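Local atomic coordinates of Orf11 (Staphylococcus phage P68, PDB entry 6O43), a protein that is a potential phage lysin, probably acting on the cell wall of the staphylococcal host, although its exact activity is not established. Residues T155-Y160 with G175-D180. Residues are numbered along the deposited sequence; the frame is centred on the assembly and turned at random.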
loop_
_atom_site.group_PDB
_atom_site.type_symbol
_atom_site.label_atom_id
_atom_site.label_comp_id
_atom_site.label_asym_id
_atom_site.label_seq_id
_atom_site.Cartn_x
_atom_site.Cartn_y
_atom_site.Cartn_z
ATOM N N THR A 155 1.638 10.876 -1.807
ATOM C CA THR A 155 2.876 11.565 -2.158
ATOM C C THR A 155 3.607 12.041 -0.912
ATOM O O THR A 155 4.819 11.848 -0.778
ATOM C CB THR A 155 2.578 12.739 -3.088
ATOM O OG1 THR A 155 2.215 12.233 -4.378
ATOM C CG2 THR A 155 3.806 13.651 -3.211
ATOM N N TRP A 156 2.883 12.681 0.010
ATOM C CA TRP A 156 3.495 13.114 1.263
ATOM C C TRP A 156 4.079 11.933 2.028
ATOM O O TRP A 156 5.193 12.019 2.558
ATOM C CB TRP A 156 2.469 13.849 2.123
ATOM C CG TRP A 156 1.936 15.101 1.505
ATOM C CD1 TRP A 156 2.579 15.931 0.626
ATOM C CD2 TRP A 156 0.640 15.669 1.717
ATOM N NE1 TRP A 156 1.761 16.982 0.285
ATOM C CE2 TRP A 156 0.565 16.844 0.941
ATOM C CE3 TRP A 156 -0.464 15.302 2.494
ATOM C CZ2 TRP A 156 -0.570 17.647 0.914
ATOM C CZ3 TRP A 156 -1.591 16.105 2.466
ATOM C CH2 TRP A 156 -1.635 17.264 1.681
ATOM N N ALA A 157 3.341 10.823 2.101
ATOM C CA ALA A 157 3.831 9.662 2.838
ATOM C C ALA A 157 5.139 9.148 2.254
ATOM O O ALA A 157 6.035 8.730 2.995
ATOM C CB ALA A 157 2.780 8.550 2.842
ATOM N N ALA A 158 5.270 9.175 0.928
ATOM C CA ALA A 158 6.465 8.634 0.289
ATOM C C ALA A 158 7.634 9.614 0.325
ATOM O O ALA A 158 8.785 9.202 0.510
ATOM C CB ALA A 158 6.154 8.245 -1.158
ATOM N N TYR A 159 7.359 10.913 0.163
ATOM C CA TYR A 159 8.397 11.893 -0.131
ATOM C C TYR A 159 8.474 13.074 0.831
ATOM O O TYR A 159 9.461 13.817 0.776
ATOM C CB TYR A 159 8.205 12.449 -1.550
ATOM C CG TYR A 159 8.488 11.458 -2.655
ATOM C CD1 TYR A 159 9.643 10.678 -2.641
ATOM C CD2 TYR A 159 7.603 11.302 -3.714
ATOM C CE1 TYR A 159 9.908 9.776 -3.660
ATOM C CE2 TYR A 159 7.858 10.407 -4.733
ATOM C CZ TYR A 159 9.008 9.649 -4.704
ATOM O OH TYR A 159 9.259 8.756 -5.721
ATOM N N TYR A 160 7.477 13.290 1.682
ATOM C CA TYR A 160 7.503 14.416 2.609
ATOM C C TYR A 160 6.550 14.130 3.763
ATOM O O TYR A 160 5.488 14.758 3.868
ATOM C CB TYR A 160 7.129 15.719 1.896
ATOM C CG TYR A 160 7.356 16.967 2.727
ATOM C CD1 TYR A 160 8.640 17.386 3.054
ATOM C CD2 TYR A 160 6.285 17.733 3.174
ATOM C CE1 TYR A 160 8.850 18.529 3.808
ATOM C CE2 TYR A 160 6.487 18.874 3.928
ATOM C CZ TYR A 160 7.770 19.264 4.241
ATOM O OH TYR A 160 7.974 20.396 4.991
ATOM N N GLY A 175 -2.500 9.124 8.083
ATOM C CA GLY A 175 -1.566 8.051 8.345
ATOM C C GLY A 175 -0.587 7.861 7.203
ATOM O O GLY A 175 -0.757 8.392 6.106
ATOM N N ASN A 176 0.467 7.095 7.475
ATOM C CA ASN A 176 1.446 6.754 6.449
ATOM C C ASN A 176 1.352 5.264 6.147
ATOM O O ASN A 176 1.858 4.439 6.926
ATOM C CB ASN A 176 2.864 7.126 6.892
ATOM C CG ASN A 176 3.888 6.951 5.781
ATOM O OD1 ASN A 176 3.738 6.088 4.912
ATOM N ND2 ASN A 176 4.932 7.772 5.802
ATOM N N PRO A 177 0.716 4.866 5.042
ATOM C CA PRO A 177 0.598 3.427 4.752
ATOM C C PRO A 177 1.933 2.766 4.462
ATOM O O PRO A 177 2.104 1.582 4.777
ATOM C CB PRO A 177 -0.333 3.388 3.531
ATOM C CG PRO A 177 -0.150 4.738 2.875
ATOM C CD PRO A 177 0.079 5.702 4.009
ATOM N N PHE A 178 2.886 3.497 3.882
ATOM C CA PHE A 178 4.173 2.898 3.548
ATOM C C PHE A 178 4.987 2.601 4.802
ATOM O O PHE A 178 5.583 1.524 4.921
ATOM C CB PHE A 178 4.951 3.812 2.603
ATOM C CG PHE A 178 4.140 4.313 1.442
ATOM C CD1 PHE A 178 3.522 3.422 0.578
ATOM C CD2 PHE A 178 4.005 5.673 1.207
ATOM C CE1 PHE A 178 2.774 3.878 -0.494
ATOM C CE2 PHE A 178 3.260 6.138 0.134
ATOM C CZ PHE A 178 2.644 5.238 -0.719
ATOM N N LEU A 179 5.024 3.540 5.749
ATOM C CA LEU A 179 5.736 3.290 6.998
ATOM C C LEU A 179 5.050 2.197 7.809
ATOM O O LEU A 179 5.705 1.269 8.299
ATOM C CB LEU A 179 5.846 4.578 7.812
ATOM C CG LEU A 179 6.590 4.444 9.145
ATOM C CD1 LEU A 179 7.994 3.903 8.920
ATOM C CD2 LEU A 179 6.637 5.774 9.885
ATOM N N ASP A 180 3.730 2.294 7.969
ATOM C CA ASP A 180 3.002 1.266 8.706
ATOM C C ASP A 180 3.182 -0.106 8.067
ATOM O O ASP A 180 3.342 -1.112 8.770
ATOM C CB ASP A 180 1.520 1.633 8.788
ATOM C CG ASP A 180 1.271 2.863 9.641
ATOM O OD1 ASP A 180 2.242 3.394 10.218
ATOM O OD2 ASP A 180 0.104 3.298 9.737
#
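N176 reaches A157 with its whole amide. CG stands anti to the backbone N (chi1 -173°), which sets it against the A157 methyl. N176 CG lies 3.5 Å from A157 CB. The two branches then take different tasks. N176 ND2 donates a hydrogen bond to A157 O over 3.2 Å. This bond is bent, with an angle of 136° at the hydrogen. A157 O also stands 32° out of the N176 amide plane. OD1 touches A157 CB and turns back to its own chain. N176 OD1 accepts a hydrogen bond from L179 N at 3.0 Å. That N-H points almost straight at OD1 but comes from above the carbonyl plane. N176 is thus the N-cap of helix 177-187. One side chain both caps the start of this helix and ties it to the last full turn of helix 152-159, near its C-terminal end. The two bonds use both ends of the amide and would limit its rotation.

F178, two residues on, brings its ring to the same turn. F178 CD2 packs against A157 CB at 3.5 Å, in an oblique approach. A158 N sits at the ring edge, near its plane, and A158 CB meets F178 CE2 at 3.8 Å. P177 adds a looser contact, CD to A157 CB. Helix 3-11 also packs here, with I7 against N176 and F10 against F178. Its Q4 donates from NE2 to A158 O, and Y67 of helix 61-71 touches P177 and F178.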